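Local coordinates for antitoxin HicB3 (Yersinia pestis, PDB 4P7D), which acts as the antitoxin of a HicAB-type toxin-antitoxin system, probably neutralising its HicA toxin and binding operator DNA through a ribbon-helix-helix dimer, at the interface of chains A and B and the interface of chains A and C. Coordinates in Å, arbitrary orientation; residue numbers count along the deposited sequence, not the author numbering. Chains: chain A/B/C, Antitoxin HicB3.

Contacts 1, 2 and 3 belong to one interface, the C-terminal ribbon-helix-helix dimer of chains A and B. Contact 1 pairs the two strands 93-101. Contact 2 packs helix 121-133 of chain A onto the fold of chain B and shares B:Met100 with contact 1; the C-alpha centres of contact 1 and contact 2 are about 12 Å apart. Contact 3, its centre about 10 Å from that of contact 2, shares B:Leu128 with it. Contact 4 lies about 30 Å from contact 2 and 39 Å from contact 3, between N-terminal parts of chains A and C. Separate pairings of the two ends could link four copies in the deposited assembly.

Contact 1: the interface of chains A and B. Residues chain A 92-96; chain B 98-101.
The antiparallel ribbon of the ribbon-helix-helix fold forms here, strand 93-101 of chain A running against the same strand of chain B. A:Phe96 and B:Leu98 exchange both backbone bonds: A:Phe96 N donates to B:Leu98 O at 3.0 Å, and B:Leu98 N donates back to A:Phe96 O. Two residues back in chain A and two on in chain B, A:Val94 N donates to B:Met100 O at 3.0 Å, and B:Met100 N returns a longer bond of 3.3 Å to A:Val94 O. Side chains alternate between two faces of the ribbon. On one, A:Ala93 CB meets the methyl CG2 of B:Thr99 at 3.6 Å, and A:Lys95 slants past B:Thr99; in this family that face reads DNA, so these residues probably point at the operator. On the other, CG of A:Phe96 stands between its backbone N and carbonyl carbon (chi1 61°), which turns the ring toward chain B. B:Leu98 CB lies over one ring face, near the rim. The selenomethionine B:Met100 bends at chi3 (79°) to follow the ring border, its CG beside A:Phe96 CE1 and its methyl CE in the ring plane, 3.8 Å from A:Phe96 CZ.

Contact 2: the interface of chains A and B. Residues chain A 125-126, 129, 133; chain B 100, 104, 107-108, 124-125, 128.
The backbone N of A:Ala126, inside helix 121-133, has the methyl CE of B:Met100 3.8 Å away across the contact; no N or O of chain B comes within bonding reach. The rest of the contact is likewise apolar, with one side of helix 121-133 of chain A laid against both helices of chain B. Its alanines give the larger side chains room to come close to the backbone. A:Ala129 is approached from two directions: the tip CD1 of B:Ile108 reaches its CB at 3.7 Å, while CD1 of B:Leu128 comes in over its CA at 3.6 Å. B:Leu125 CD2 adds a third methyl, 4.1 Å from A:Ala129 CB. One branch of B:Leu104, CD2, touches A:Ala126 CB at 4.0 Å; its CG is anti to the backbone N (chi1 -179°), which carries the branch across to chain A. Near the helix end A:Ile133 splits its contacts. Its CD1 meets B:Ala107 CB at 4.0 Å, and its CG2 points to the tip CZ of B:Phe124, whose side chain runs across it at about a right angle. B:Leu128 also sets its CG over one face of that ring, toward the rim. Together these residues form part of the dimer's hydrophobic core, holding helices beneath the paired strands.

Contact 3: the interface of chains A and B. Residues chain A 111, 118, 128; chain B 128-129, 132.
A:Leu128 and B:Leu128 face each other where the second helices, 121-133, of the ribbon-helix-helix dimer meet, and this leucine pair is the tight part of the contact. The methyl CD2 of A:Leu128 presses on the backbone of chain B, 3.4 Å from B:Leu128 O and 3.7 Å from B:Ala129 CA. B:Leu128 answers in kind, its CD1 lying 3.7 Å from A:Leu128 O, so a methyl of each leucine rests against the carbonyl of the other. The two side chains depart from two-fold symmetry: CG of B:Leu128 is anti to its carbonyl carbon (chi1 -68°), whereas A:Leu128 has chi1 -130°. The second branch of A:Leu128, CD1, meets the aliphatic stem of B:Lys132 at a slant, with CB and CD 4.0 Å away. Beyond that stem the packing thins into the looser, polar side. B:Lys132 bends at chi2 (81°) and again at chi4, which carries the amine toward chain A. There NZ and the phenol OH of A:Tyr118 meet tip to tip at 3.4 Å, a spacing near but beyond a clear hydrogen bond. A:Phe111 stands at about a right angle to the lysine chain and turns the CZ-CE2 end of its ring to the amine, CZ lying 4.0 Å from B:Lys132 NZ, with B:Lys132 CG a little farther away.

Contact 4: the interface of chains A and C. Residues chain A 7-9, 14, 34, 76, 78; chain C 63-64, 67, 79.
C:Ile67, at the end of the short helix 63-67, slants across A:Ile7 and A:Lys9 on strand 2-10 of chain A. Its CG1 is anti to the carbonyl carbon (chi1 -70°) and the chain is extended beyond, which sends CD1 onto the strand, 3.6 Å from A:Lys9 CA and 3.8 Å from A:Ile7 CG2. Behind that tip, its CG1 passes A:Ile78 CD1 at 4.1 Å. C:Leu79 enters from another direction, on strand 78-83, and lies at about a right angle to A:Ile7. With its CG anti to the backbone N (chi1 178°), the branch CD2 fits between two isoleucine tips, 3.7 Å from A:Ile78 CD1 and close to A:Ile7 CD1. On the other flank C:Pro63 sets CB toward A:Ile34 CD1 at 4.2 Å, with the ring of A:Phe14 beside it; A:Ile34 CG1 in turn overlies one face of that ring. The packing is largely apolar and could join N-terminal parts of two chains in the assembly, though the structure alone does not prove this in solution. C:His64 turns the CD2-NE2 side of its imidazole to the stem of A:Lys9, whose amine extends away: CD2 lies 3.4 Å from A:Lys9 CB, while A:Lys9 NZ remains 6.7 Å from C:His64 ND1.

Contact 1: the interface of chains A and B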
loop_
_atom_site.group_PDB
_atom_site.type_symbol
_atom_site.label_atom_id
_atom_site.label_comp_id
_atom_site.label_asym_id
_atom_site.label_seq_id
_atom_site.Cartn_x
_atom_site.Cartn_y
_atom_site.Cartn_z
ATOM N N LYS A 92 -9.295 15.853 -23.237
ATOM C CA LYS A 92 -9.030 15.047 -24.423
ATOM C C LYS A 92 -9.203 13.553 -24.120
ATOM O O LYS A 92 -8.761 13.073 -23.080
ATOM C CB LYS A 92 -7.612 15.336 -24.926
ATOM C CG LYS A 92 -7.143 14.508 -26.111
ATOM C CD LYS A 92 -5.713 14.893 -26.536
ATOM C CE LYS A 92 -4.640 14.330 -25.583
ATOM N NZ LYS A 92 -3.242 14.647 -26.043
ATOM N N ALA A 93 -9.865 12.823 -25.009
ATOM C CA ALA A 93 -10.001 11.393 -24.816
ATOM C C ALA A 93 -8.648 10.706 -24.950
ATOM O O ALA A 93 -7.763 11.209 -25.643
ATOM C CB ALA A 93 -10.963 10.829 -25.787
ATOM N N VAL A 94 -8.484 9.569 -24.273
ATOM C CA VAL A 94 -7.232 8.817 -24.322
ATOM C C VAL A 94 -7.525 7.345 -24.156
ATOM O O VAL A 94 -8.221 6.951 -23.227
ATOM C CB VAL A 94 -6.208 9.270 -23.244
ATOM C CG1 VAL A 94 -6.848 9.425 -21.898
ATOM C CG2 VAL A 94 -5.070 8.277 -23.150
ATOM N N LYS A 95 -6.998 6.550 -25.088
ATOM C CA LYS A 95 -7.270 5.123 -25.177
ATOM C C LYS A 95 -6.265 4.368 -24.317
ATOM O O LYS A 95 -5.060 4.686 -24.320
ATOM C CB LYS A 95 -7.205 4.655 -26.643
ATOM C CG LYS A 95 -7.960 3.343 -26.977
ATOM C CD LYS A 95 -7.755 2.971 -28.467
ATOM C CE LYS A 95 -8.394 1.635 -28.885
ATOM N NZ LYS A 95 -7.749 1.017 -30.115
ATOM N N PHE A 96 -6.750 3.393 -23.548
ATOM C CA PHE A 96 -5.838 2.557 -22.770
ATOM C C PHE A 96 -6.307 1.114 -22.673
ATOM O O PHE A 96 -7.312 0.723 -23.232
ATOM C CB PHE A 96 -5.601 3.148 -21.379
ATOM C CG PHE A 96 -6.820 3.262 -20.541
ATOM C CD1 PHE A 96 -7.709 4.327 -20.721
ATOM C CD2 PHE A 96 -7.058 2.343 -19.507
ATOM C CE1 PHE A 96 -8.842 4.441 -19.920
ATOM C CE2 PHE A 96 -8.205 2.466 -18.698
ATOM C CZ PHE A 96 -9.087 3.501 -18.908
ATOM N N LEU B 98 -10.308 0.696 -23.565
ATOM C CA LEU B 98 -11.269 1.663 -23.095
ATOM C C LEU B 98 -10.853 3.044 -23.575
ATOM O O LEU B 98 -9.708 3.263 -23.982
ATOM C CB LEU B 98 -11.347 1.637 -21.574
ATOM C CG LEU B 98 -11.558 0.271 -20.938
ATOM C CD1 LEU B 98 -11.737 0.451 -19.442
ATOM C CD2 LEU B 98 -12.775 -0.396 -21.514
ATOM N N THR B 99 -11.787 3.977 -23.527
ATOM C CA THR B 99 -11.456 5.362 -23.758
ATOM C C THR B 99 -12.037 6.111 -22.602
ATOM O O THR B 99 -13.228 5.980 -22.319
ATOM C CB THR B 99 -12.056 5.932 -25.073
ATOM O OG1 THR B 99 -11.642 5.149 -26.193
ATOM C CG2 THR B 99 -11.595 7.342 -25.289
HETATM N N MSE B 100 -11.211 6.875 -21.907
HETATM C CA MSE B 100 -11.768 7.953 -21.119
HETATM C C MSE B 100 -10.890 9.202 -21.117
HETATM O O MSE B 100 -9.755 9.176 -21.572
HETATM C CB MSE B 100 -12.085 7.473 -19.699
HETATM C CG MSE B 100 -10.995 6.749 -18.997
HETATM SE SE MSE B 100 -11.543 6.093 -17.226
HETATM C CE MSE B 100 -12.567 4.488 -17.619
ATOM N N SER B 101 -11.462 10.310 -20.663
ATOM C CA SER B 101 -10.734 11.564 -20.563
ATOM C C SER B 101 -9.428 11.460 -19.772
ATOM O O SER B 101 -9.325 10.740 -18.778
ATOM C CB SER B 101 -11.624 12.617 -19.933
ATOM O OG SER B 101 -12.331 12.059 -18.838
#

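Contact 2: the interface of chains A and B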
loop_
_atom_site.group_PDB
_atom_site.type_symbol
_atom_site.label_atom_id
_atom_site.label_comp_id
_atom_site.label_asym_id
_atom_site.label_seq_id
_atom_site.Cartn_x
_atom_site.Cartn_y
_atom_site.Cartn_z
ATOM N N LEU A 125 -17.166 1.770 -16.178
ATOM C CA LEU A 125 -15.967 1.795 -15.353
ATOM C C LEU A 125 -15.620 3.226 -14.933
ATOM O O LEU A 125 -15.107 3.456 -13.827
ATOM C CB LEU A 125 -14.804 1.128 -16.099
ATOM C CG LEU A 125 -15.107 -0.345 -16.407
ATOM C CD1 LEU A 125 -13.985 -1.014 -17.139
ATOM C CD2 LEU A 125 -15.381 -1.069 -15.118
ATOM N N ALA A 126 -15.928 4.194 -15.795
ATOM C CA ALA A 126 -15.711 5.603 -15.457
ATOM C C ALA A 126 -16.626 6.073 -14.322
ATOM O O ALA A 126 -16.146 6.689 -13.369
ATOM C CB ALA A 126 -15.899 6.472 -16.675
ATOM N N ALA A 129 -15.332 4.464 -11.170
ATOM C CA ALA A 129 -14.136 4.992 -10.529
ATOM C C ALA A 129 -14.391 6.358 -9.887
ATOM O O ALA A 129 -13.784 6.689 -8.856
ATOM C CB ALA A 129 -13.013 5.081 -11.509
ATOM N N ILE A 133 -13.022 7.290 -6.097
ATOM C CA ILE A 133 -11.884 8.169 -5.833
ATOM C C ILE A 133 -12.315 9.412 -5.084
ATOM O O ILE A 133 -11.474 10.168 -4.620
ATOM C CB ILE A 133 -11.151 8.595 -7.136
ATOM C CG1 ILE A 133 -12.080 9.415 -8.038
ATOM C CG2 ILE A 133 -10.567 7.380 -7.870
ATOM C CD1 ILE A 133 -11.450 9.862 -9.353
HETATM N N MSE B 100 -11.211 6.875 -21.907
HETATM C CA MSE B 100 -11.768 7.953 -21.119
HETATM C C MSE B 100 -10.890 9.202 -21.117
HETATM O O MSE B 100 -9.755 9.176 -21.572
HETATM C CB MSE B 100 -12.085 7.473 -19.699
HETATM C CG MSE B 100 -10.995 6.749 -18.997
HETATM SE SE MSE B 100 -11.543 6.093 -17.226
HETATM C CE MSE B 100 -12.567 4.488 -17.619
ATOM N N LEU B 104 -9.405 12.194 -16.020
ATOM C CA LEU B 104 -9.921 11.092 -15.230
ATOM C C LEU B 104 -8.843 9.997 -15.017
ATOM O O LEU B 104 -8.617 9.511 -13.906
ATOM C CB LEU B 104 -11.152 10.506 -15.909
ATOM C CG LEU B 104 -11.801 9.344 -15.169
ATOM C CD1 LEU B 104 -11.882 9.674 -13.697
ATOM C CD2 LEU B 104 -13.171 9.175 -15.712
ATOM N N ALA B 107 -6.500 11.232 -12.647
ATOM C CA ALA B 107 -7.040 11.146 -11.297
ATOM C C ALA B 107 -6.937 9.712 -10.786
ATOM O O ALA B 107 -6.519 9.481 -9.656
ATOM C CB ALA B 107 -8.447 11.614 -11.247
ATOM N N ILE B 108 -7.289 8.746 -11.630
ATOM C CA ILE B 108 -7.231 7.361 -11.194
ATOM C C ILE B 108 -5.804 6.951 -10.851
ATOM O O ILE B 108 -5.556 6.348 -9.813
ATOM C CB ILE B 108 -7.803 6.418 -12.255
ATOM C CG1 ILE B 108 -9.319 6.523 -12.244
ATOM C CG2 ILE B 108 -7.394 4.991 -11.968
ATOM C CD1 ILE B 108 -9.975 5.935 -13.459
ATOM N N PHE B 124 -7.446 -2.413 -9.881
ATOM C CA PHE B 124 -8.300 -1.385 -9.301
ATOM C C PHE B 124 -9.705 -1.352 -9.919
ATOM O O PHE B 124 -10.707 -1.415 -9.204
ATOM C CB PHE B 124 -7.620 -0.031 -9.445
ATOM C CG PHE B 124 -8.482 1.128 -9.064
ATOM C CD1 PHE B 124 -8.657 1.465 -7.746
ATOM C CD2 PHE B 124 -9.113 1.875 -10.026
ATOM C CE1 PHE B 124 -9.433 2.528 -7.393
ATOM C CE2 PHE B 124 -9.897 2.934 -9.674
ATOM C CZ PHE B 124 -10.052 3.259 -8.358
ATOM N N LEU B 125 -9.788 -1.258 -11.245
ATOM C CA LEU B 125 -11.104 -1.196 -11.891
ATOM C C LEU B 125 -11.798 -2.552 -11.877
ATOM O O LEU B 125 -13.032 -2.594 -11.918
ATOM C CB LEU B 125 -10.998 -0.679 -13.330
ATOM C CG LEU B 125 -10.347 0.696 -13.474
ATOM C CD1 LEU B 125 -9.761 0.817 -14.825
ATOM C CD2 LEU B 125 -11.359 1.787 -13.294
ATOM N N LEU B 128 -13.371 -2.647 -8.316
ATOM C CA LEU B 128 -14.571 -1.820 -8.305
ATOM C C LEU B 128 -15.725 -2.459 -9.082
ATOM O O LEU B 128 -16.889 -2.226 -8.775
ATOM C CB LEU B 128 -14.291 -0.443 -8.890
ATOM C CG LEU B 128 -13.394 0.576 -8.193
ATOM C CD1 LEU B 128 -13.440 1.849 -8.960
ATOM C CD2 LEU B 128 -13.787 0.821 -6.764
#

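Contact 3: the interface of chains A and B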
loop_
_atom_site.group_PDB
_atom_site.type_symbol
_atom_site.label_atom_id
_atom_site.label_comp_id
_atom_site.label_asym_id
_atom_site.label_seq_id
_atom_site.Cartn_x
_atom_site.Cartn_y
_atom_site.Cartn_z
ATOM N N PHE A 111 -24.379 -6.837 -17.339
ATOM C CA PHE A 111 -24.867 -5.764 -16.491
ATOM C C PHE A 111 -25.233 -4.555 -17.335
ATOM O O PHE A 111 -26.307 -3.987 -17.186
ATOM C CB PHE A 111 -23.813 -5.394 -15.458
ATOM C CG PHE A 111 -24.312 -4.507 -14.367
ATOM C CD1 PHE A 111 -24.972 -5.040 -13.273
ATOM C CD2 PHE A 111 -24.098 -3.142 -14.413
ATOM C CE1 PHE A 111 -25.417 -4.231 -12.253
ATOM C CE2 PHE A 111 -24.549 -2.321 -13.395
ATOM C CZ PHE A 111 -25.201 -2.866 -12.313
ATOM N N TYR A 118 -26.059 3.054 -18.810
ATOM C CA TYR A 118 -24.680 2.807 -19.204
ATOM C C TYR A 118 -24.622 2.299 -20.666
ATOM O O TYR A 118 -25.091 1.221 -20.968
ATOM C CB TYR A 118 -24.041 1.768 -18.278
ATOM C CG TYR A 118 -24.039 2.104 -16.799
ATOM C CD1 TYR A 118 -23.221 3.111 -16.296
ATOM C CD2 TYR A 118 -24.825 1.381 -15.896
ATOM C CE1 TYR A 118 -23.203 3.413 -14.938
ATOM C CE2 TYR A 118 -24.811 1.671 -14.537
ATOM C CZ TYR A 118 -23.997 2.694 -14.064
ATOM O OH TYR A 118 -23.970 3.000 -12.716
ATOM N N LEU A 128 -18.040 4.300 -12.206
ATOM C CA LEU A 128 -17.583 3.510 -11.083
ATOM C C LEU A 128 -16.336 4.080 -10.399
ATOM O O LEU A 128 -16.268 4.167 -9.168
ATOM C CB LEU A 128 -17.310 2.098 -11.561
ATOM C CG LEU A 128 -17.917 0.921 -10.795
ATOM C CD1 LEU A 128 -19.422 1.052 -10.596
ATOM C CD2 LEU A 128 -17.602 -0.349 -11.543
ATOM N N LEU B 128 -13.371 -2.647 -8.316
ATOM C CA LEU B 128 -14.571 -1.820 -8.305
ATOM C C LEU B 128 -15.725 -2.459 -9.082
ATOM O O LEU B 128 -16.889 -2.226 -8.775
ATOM C CB LEU B 128 -14.291 -0.443 -8.890
ATOM C CG LEU B 128 -13.394 0.576 -8.193
ATOM C CD1 LEU B 128 -13.440 1.849 -8.960
ATOM C CD2 LEU B 128 -13.787 0.821 -6.764
ATOM N N ALA B 129 -15.409 -3.270 -10.080
ATOM C CA ALA B 129 -16.444 -3.796 -10.966
ATOM C C ALA B 129 -17.108 -5.023 -10.391
ATOM O O ALA B 129 -18.308 -5.213 -10.547
ATOM C CB ALA B 129 -15.856 -4.115 -12.358
ATOM N N LYS B 132 -19.853 -3.946 -7.632
ATOM C CA LYS B 132 -21.134 -3.401 -8.122
ATOM C C LYS B 132 -22.055 -4.503 -8.595
ATOM O O LYS B 132 -23.261 -4.449 -8.393
ATOM C CB LYS B 132 -20.949 -2.406 -9.271
ATOM C CG LYS B 132 -22.239 -1.723 -9.710
ATOM C CD LYS B 132 -22.567 -0.566 -8.779
ATOM C CE LYS B 132 -23.969 -0.008 -9.031
ATOM N NZ LYS B 132 -24.124 0.535 -10.415
#

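Contact 4: the interface of chains A and C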
loop_
_atom_site.group_PDB
_atom_site.type_symbol
_atom_site.label_atom_id
_atom_site.label_comp_id
_atom_site.label_asym_id
_atom_site.label_seq_id
_atom_site.Cartn_x
_atom_site.Cartn_y
_atom_site.Cartn_z
ATOM N N ILE A 7 1.270 24.368 3.869
ATOM C CA ILE A 7 1.521 23.118 4.561
ATOM C C ILE A 7 1.693 23.327 6.065
ATOM O O ILE A 7 2.573 24.071 6.500
ATOM C CB ILE A 7 2.765 22.437 4.006
ATOM C CG1 ILE A 7 2.710 22.412 2.482
ATOM C CG2 ILE A 7 2.909 21.048 4.591
ATOM C CD1 ILE A 7 4.029 22.057 1.862
ATOM N N PHE A 8 0.855 22.674 6.860
ATOM C CA PHE A 8 0.956 22.795 8.306
ATOM C C PHE A 8 1.371 21.487 8.938
ATOM O O PHE A 8 0.881 20.434 8.535
ATOM C CB PHE A 8 -0.369 23.251 8.889
ATOM C CG PHE A 8 -0.860 24.531 8.300
ATOM C CD1 PHE A 8 -0.367 25.743 8.746
ATOM C CD2 PHE A 8 -1.797 24.525 7.287
ATOM C CE1 PHE A 8 -0.813 26.924 8.207
ATOM C CE2 PHE A 8 -2.246 25.695 6.751
ATOM C CZ PHE A 8 -1.751 26.899 7.210
ATOM N N LYS A 9 2.266 21.537 9.926
ATOM C CA LYS A 9 2.591 20.321 10.660
ATOM C C LYS A 9 1.362 19.792 11.414
ATOM O O LYS A 9 0.424 20.522 11.729
ATOM C CB LYS A 9 3.765 20.535 11.617
ATOM C CG LYS A 9 3.792 21.853 12.365
ATOM C CD LYS A 9 5.106 21.967 13.160
ATOM C CE LYS A 9 5.124 23.194 14.063
ATOM N NZ LYS A 9 6.313 23.175 14.971
ATOM N N PHE A 14 1.467 15.842 8.237
ATOM C CA PHE A 14 1.152 17.181 7.753
ATOM C C PHE A 14 -0.290 17.299 7.312
ATOM O O PHE A 14 -0.989 16.310 7.074
ATOM C CB PHE A 14 2.048 17.591 6.571
ATOM C CG PHE A 14 1.838 16.752 5.344
ATOM C CD1 PHE A 14 2.608 15.607 5.128
ATOM C CD2 PHE A 14 0.850 17.076 4.429
ATOM C CE1 PHE A 14 2.408 14.820 4.016
ATOM C CE2 PHE A 14 0.642 16.292 3.311
ATOM C CZ PHE A 14 1.417 15.161 3.102
ATOM N N ILE A 34 3.785 14.715 0.707
ATOM C CA ILE A 34 3.395 16.107 0.484
ATOM C C ILE A 34 3.075 16.382 -0.985
ATOM O O ILE A 34 1.943 16.726 -1.311
ATOM C CB ILE A 34 4.460 17.097 0.927
ATOM C CG1 ILE A 34 4.864 16.834 2.357
ATOM C CG2 ILE A 34 3.909 18.495 0.845
ATOM C CD1 ILE A 34 5.912 17.776 2.836
ATOM N N GLY A 76 1.367 28.649 11.517
ATOM C CA GLY A 76 2.644 27.955 11.589
ATOM C C GLY A 76 2.929 27.213 10.302
ATOM O O GLY A 76 3.548 26.138 10.291
ATOM N N ILE A 78 4.054 26.787 6.053
ATOM C CA ILE A 78 5.050 27.145 5.061
ATOM C C ILE A 78 4.386 27.100 3.711
ATOM O O ILE A 78 3.275 26.583 3.566
ATOM C CB ILE A 78 6.256 26.201 5.043
ATOM C CG1 ILE A 78 5.789 24.757 4.930
ATOM C CG2 ILE A 78 7.116 26.396 6.268
ATOM C CD1 ILE A 78 6.849 23.847 4.363
ATOM N N PRO C 63 8.388 15.194 7.649
ATOM C CA PRO C 63 7.981 16.484 7.115
ATOM C C PRO C 63 8.099 17.616 8.132
ATOM O O PRO C 63 8.086 18.785 7.736
ATOM C CB PRO C 63 6.520 16.244 6.743
ATOM C CG PRO C 63 6.066 15.265 7.728
ATOM C CD PRO C 63 7.232 14.326 7.901
ATOM N N HIS C 64 8.189 17.289 9.419
ATOM C CA HIS C 64 8.249 18.333 10.444
ATOM C C HIS C 64 9.583 19.073 10.397
ATOM O O HIS C 64 9.624 20.302 10.464
ATOM C CB HIS C 64 8.024 17.747 11.832
ATOM C CG HIS C 64 6.599 17.373 12.106
ATOM N ND1 HIS C 64 6.224 16.688 13.231
ATOM C CD2 HIS C 64 5.475 17.594 11.389
ATOM C CE1 HIS C 64 4.906 16.494 13.202
ATOM N NE2 HIS C 64 4.438 17.031 12.096
ATOM N N ILE C 67 9.073 21.621 7.749
ATOM C CA ILE C 67 8.081 22.658 7.988
ATOM C C ILE C 67 8.635 23.683 8.962
ATOM O O ILE C 67 8.407 24.873 8.811
ATOM C CB ILE C 67 6.768 22.082 8.518
ATOM C CG1 ILE C 67 6.061 21.300 7.421
ATOM C CG2 ILE C 67 5.842 23.182 8.997
ATOM C CD1 ILE C 67 4.740 20.762 7.864
ATOM N N LEU C 79 8.962 25.940 -0.321
ATOM C CA LEU C 79 9.267 24.520 -0.485
ATOM C C LEU C 79 8.807 23.999 -1.840
ATOM O O LEU C 79 7.722 24.365 -2.329
ATOM C CB LEU C 79 8.613 23.702 0.638
ATOM C CG LEU C 79 8.779 22.176 0.630
ATOM C CD1 LEU C 79 10.204 21.741 0.922
ATOM C CD2 LEU C 79 7.836 21.557 1.628
#